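Local coordinates for protein beta-galactosidase (Bacteroides thetaiotaomicron, PDB 5MUJ) that binds a chain B oligosaccharide of the plant pectin rhamnogalacturonan II and probably acts on it as a glycoside hydrolase of a gut bacterium, at residues D118-G123 with E154-E159. Numbering follows the deposited sequence.
Sequences DCNQRG and EGTGYE. With RAM (alpha-L-rhamnopyranose), chain B.
Gln121 reaches into the loop 154-159 with its amide nitrogen and spends both N-H groups there. NE2 donates to Gly155 O at 2.9 Å and to Gly157 O at 2.9 Å, with both acceptors close to the plane of the amide and both bonds fairly straight. A bend at chi2 (-77°) turns CD off the line of the chain, and CG rests 3.4 Å from Gly155 O. The amide oxygen OE1 accepts from a water at 2.8 Å, and that water in turn accepts from Glu159 N; OE1 also takes a bond from the backbone N of Tyr90, which helps fix which way round the amide sits. One residue earlier, Asn120 ND2 donates to Glu154 O at 2.7 Å from well above the carbonyl plane, while its other amide atom, OD1, is held by Arg88. The CG2 methyl of Thr156 packs alongside this amide, 3.4 Å from ND2. Asn120 and Gln121 both face Gly153 in a classic beta bulge, where strand 121-126 pairs with strand 146-153. An alanine at Gln121 would probably leave the carbonyls of Gly155 and Gly157 without this shared donor and free the loop to shift. Farther along that loop, Tyr158 OH hydrogen-bonds rhamnose O3 at 2.8 Å, and Glu159, its OE2 bonded to Tyr90 OH, brings OE1 within 3.5 Å of rhamnose C2. The contact thus ties the bulged start of a blade's first strand, in a five-bladed beta-propeller, to a glycan-binding loop without regular strand structure, two side-chain amides supplying three N-H donors to its carbonyls.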
ATOM      1  N   ASP A 118     -12.102  -3.528 -15.483  1.00 14.08           N
ATOM      2  CA  ASP A 118     -10.737  -3.561 -14.980  1.00 13.07           C
ATOM      3  C   ASP A 118      -9.842  -4.428 -15.873  1.00 11.38           C
ATOM      4  O   ASP A 118      -8.942  -5.095 -15.382  1.00 14.18           O
ATOM      5  CB  ASP A 118     -10.749  -4.071 -13.536  1.00 10.99           C
ATOM      6  CG  ASP A 118     -11.445  -5.414 -13.381  1.00 13.94           C
ATOM      7  OD1 ASP A 118     -11.846  -6.012 -14.435  1.00 14.37           O
ATOM      8  OD2 ASP A 118     -11.570  -5.897 -12.207  1.00 15.26           O
ATOM      9  N   CYS A 119     -10.086  -4.466 -17.181  1.00 13.72           N
ATOM     10  CA  CYS A 119      -9.384  -5.432 -18.032  1.00 14.71           C
ATOM     11  C   CYS A 119      -7.865  -5.278 -18.056  1.00 14.75           C
ATOM     12  O   CYS A 119      -7.162  -6.275 -18.167  1.00 17.01           O
ATOM     13  CB  CYS A 119      -9.935  -5.404 -19.443  1.00 17.52           C
ATOM     14  SG  CYS A 119      -9.776  -3.789 -20.211  1.00 22.19           S
ATOM     15  N   ASN A 120      -7.359  -4.058 -17.882  1.00 13.20           N
ATOM     16  CA  ASN A 120      -5.917  -3.749 -18.030  1.00 12.28           C
ATOM     17  C   ASN A 120      -5.155  -3.419 -16.731  1.00 12.64           C
ATOM     18  O   ASN A 120      -3.924  -3.483 -16.719  1.00 13.47           O
ATOM     19  CB  ASN A 120      -5.741  -2.604 -19.054  1.00 13.53           C
ATOM     20  CG  ASN A 120      -6.112  -3.022 -20.458  1.00 14.17           C
ATOM     21  OD1 ASN A 120      -5.930  -4.184 -20.833  1.00 15.08           O
ATOM     22  ND2 ASN A 120      -6.605  -2.080 -21.264  1.00 14.29           N
ATOM     23  N   GLN A 121      -5.869  -3.111 -15.640  1.00 11.51           N
ATOM     24  CA  GLN A 121      -5.256  -2.767 -14.348  1.00 11.92           C
ATOM     25  C   GLN A 121      -5.930  -3.526 -13.230  1.00 11.79           C
ATOM     26  O   GLN A 121      -7.134  -3.388 -13.032  1.00 13.12           O
ATOM     27  CB  GLN A 121      -5.359  -1.270 -14.044  1.00 10.63           C
ATOM     28  CG  GLN A 121      -4.876  -0.355 -15.181  1.00 10.44           C
ATOM     29  CD  GLN A 121      -3.351  -0.282 -15.268  1.00 11.91           C
ATOM     30  OE1 GLN A 121      -2.661  -0.672 -14.347  1.00 14.77           O
ATOM     31  NE2 GLN A 121      -2.839   0.222 -16.358  1.00 11.19           N
ATOM     32  N   ARG A 122      -5.158  -4.396 -12.563  1.00 10.93           N
ATOM     33  CA  ARG A 122      -5.660  -5.291 -11.517  1.00 10.50           C
ATOM     34  C   ARG A 122      -4.627  -5.334 -10.396  1.00 10.41           C
ATOM     35  O   ARG A 122      -3.857  -6.313 -10.289  1.00 12.28           O
ATOM     36  CB  ARG A 122      -5.879  -6.715 -12.082  1.00 10.60           C
ATOM     37  CG  ARG A 122      -6.889  -6.779 -13.246  1.00 12.52           C
ATOM     38  CD  ARG A 122      -8.317  -7.061 -12.828  1.00 13.63           C
ATOM     39  NE  ARG A 122      -8.503  -8.479 -12.593  1.00 12.87           N
ATOM     40  CZ  ARG A 122      -9.404  -9.045 -11.796  1.00 14.20           C
ATOM     41  NH1 ARG A 122     -10.332  -8.324 -11.168  1.00 16.66           N
ATOM     42  NH2 ARG A 122      -9.406 -10.371 -11.664  1.00 16.22           N
ATOM     43  N   GLY A 123      -4.559  -4.302  -9.554  1.00 10.89           N
ATOM     44  CA  GLY A 123      -3.505  -4.221  -8.517  1.00  9.81           C
ATOM     45  C   GLY A 123      -4.095  -4.300  -7.130  1.00  9.75           C
ATOM     46  O   GLY A 123      -4.601  -3.322  -6.596  1.00 13.00           O
ATOM     47  N   GLU A 154      -9.318   0.402 -17.144  1.00 13.66           N
ATOM     48  CA  GLU A 154      -9.288  -0.097 -18.490  1.00 14.19           C
ATOM     49  C   GLU A 154      -8.186   0.509 -19.353  1.00 12.35           C
ATOM     50  O   GLU A 154      -7.997   0.061 -20.471  1.00 16.49           O
ATOM     51  CB  GLU A 154     -10.662   0.055 -19.167  1.00 13.50           C
ATOM     52  CG  GLU A 154     -11.191   1.462 -19.358  1.00 13.25           C
ATOM     53  CD  GLU A 154     -12.545   1.471 -20.028  1.00 17.63           C
ATOM     54  OE1 GLU A 154     -13.313   0.479 -19.915  1.00 25.10           O
ATOM     55  OE2 GLU A 154     -12.859   2.485 -20.695  1.00 30.17           O
ATOM     56  N   GLY A 155      -7.429   1.483 -18.836  1.00 13.27           N
ATOM     57  CA  GLY A 155      -6.318   2.066 -19.585  1.00 13.86           C
ATOM     58  C   GLY A 155      -5.060   1.229 -19.494  1.00 13.83           C
ATOM     59  O   GLY A 155      -4.824   0.564 -18.486  1.00 15.62           O
ATOM     60  N   THR A 156      -4.267   1.250 -20.555  1.00 13.59           N
ATOM     61  CA  THR A 156      -2.986   0.550 -20.537  1.00 13.98           C
ATOM     62  C   THR A 156      -1.935   1.500 -19.956  1.00 12.49           C
ATOM     63  O   THR A 156      -2.265   2.642 -19.524  1.00 17.27           O
ATOM     64  CB  THR A 156      -2.594   0.034 -21.934  1.00 17.24           C
ATOM     65  OG1 THR A 156      -2.466   1.141 -22.827  1.00 17.23           O
ATOM     66  CG2 THR A 156      -3.625  -0.952 -22.463  1.00 17.35           C
ATOM     67  N   GLY A 157      -0.676   1.110 -20.027  1.00 13.17           N
ATOM     68  CA  GLY A 157       0.393   1.892 -19.442  1.00 13.92           C
ATOM     69  C   GLY A 157       0.469   1.800 -17.933  1.00 13.70           C
ATOM     70  O   GLY A 157      -0.156   0.929 -17.271  1.00 13.48           O
ATOM     71  N   TYR A 158       1.325   2.657 -17.397  1.00 14.12           N
ATOM     72  CA  TYR A 158       1.551   2.724 -15.971  1.00 12.88           C
ATOM     73  C   TYR A 158       0.467   3.551 -15.247  1.00 13.51           C
ATOM     74  O   TYR A 158       0.331   4.750 -15.477  1.00 16.01           O
ATOM     75  CB  TYR A 158       2.920   3.299 -15.680  1.00 11.86           C
ATOM     76  CG  TYR A 158       3.343   3.180 -14.229  1.00 13.60           C
ATOM     77  CD1 TYR A 158       3.728   1.935 -13.702  1.00 12.31           C
ATOM     78  CD2 TYR A 158       3.372   4.284 -13.376  1.00 14.34           C
ATOM     79  CE1 TYR A 158       4.144   1.800 -12.370  1.00 14.72           C
ATOM     80  CE2 TYR A 158       3.770   4.155 -12.044  1.00 13.59           C
ATOM     81  CZ  TYR A 158       4.163   2.917 -11.547  1.00 13.29           C
ATOM     82  OH  TYR A 158       4.566   2.814 -10.233  1.00 13.29           O
ATOM     83  N   GLU A 159      -0.260   2.885 -14.367  1.00 12.21           N
ATOM     84  CA  GLU A 159      -1.302   3.468 -13.532  1.00 14.40           C
ATOM     85  C   GLU A 159      -2.321   4.236 -14.381  1.00 15.42           C
ATOM     86  O   GLU A 159      -2.923   3.637 -15.255  1.00 15.18           O
ATOM     87  CB  GLU A 159      -0.698   4.239 -12.352  1.00 13.84           C
ATOM     88  CG  GLU A 159       0.059   3.308 -11.391  1.00 15.00           C
ATOM     89  CD  GLU A 159       0.358   3.864 -10.005  1.00 16.06           C
ATOM     90  OE1 GLU A 159       0.337   5.100  -9.820  1.00 16.39           O
ATOM     91  OE2 GLU A 159       0.673   3.062  -9.087  1.00 17.16           O
TER
HETATM   92  C1  RAM B   6       3.579   7.751  -8.686  1.00 16.05           C
HETATM   93  C2  RAM B   6       3.222   6.351  -8.257  1.00 16.96           C
HETATM   94  C3  RAM B   6       4.503   5.520  -8.231  1.00 14.81           C
HETATM   95  C4  RAM B   6       5.482   6.199  -7.271  1.00 15.73           C
HETATM   96  C5  RAM B   6       5.777   7.679  -7.556  1.00 14.63           C
HETATM   97  C6  RAM B   6       6.398   8.381  -6.361  1.00 14.55           C
HETATM   98  O2  RAM B   6       2.598   6.421  -6.947  1.00 16.13           O
HETATM   99  O3  RAM B   6       4.257   4.166  -7.843  1.00 15.73           O
HETATM  100  O4  RAM B   6       6.733   5.539  -7.375  1.00 15.32           O
HETATM  101  O5  RAM B   6       4.651   8.458  -8.032  1.00 14.93           O
HETATM  102  O   HOH W   1      -0.028   0.064 -14.028  1.00 15.63           O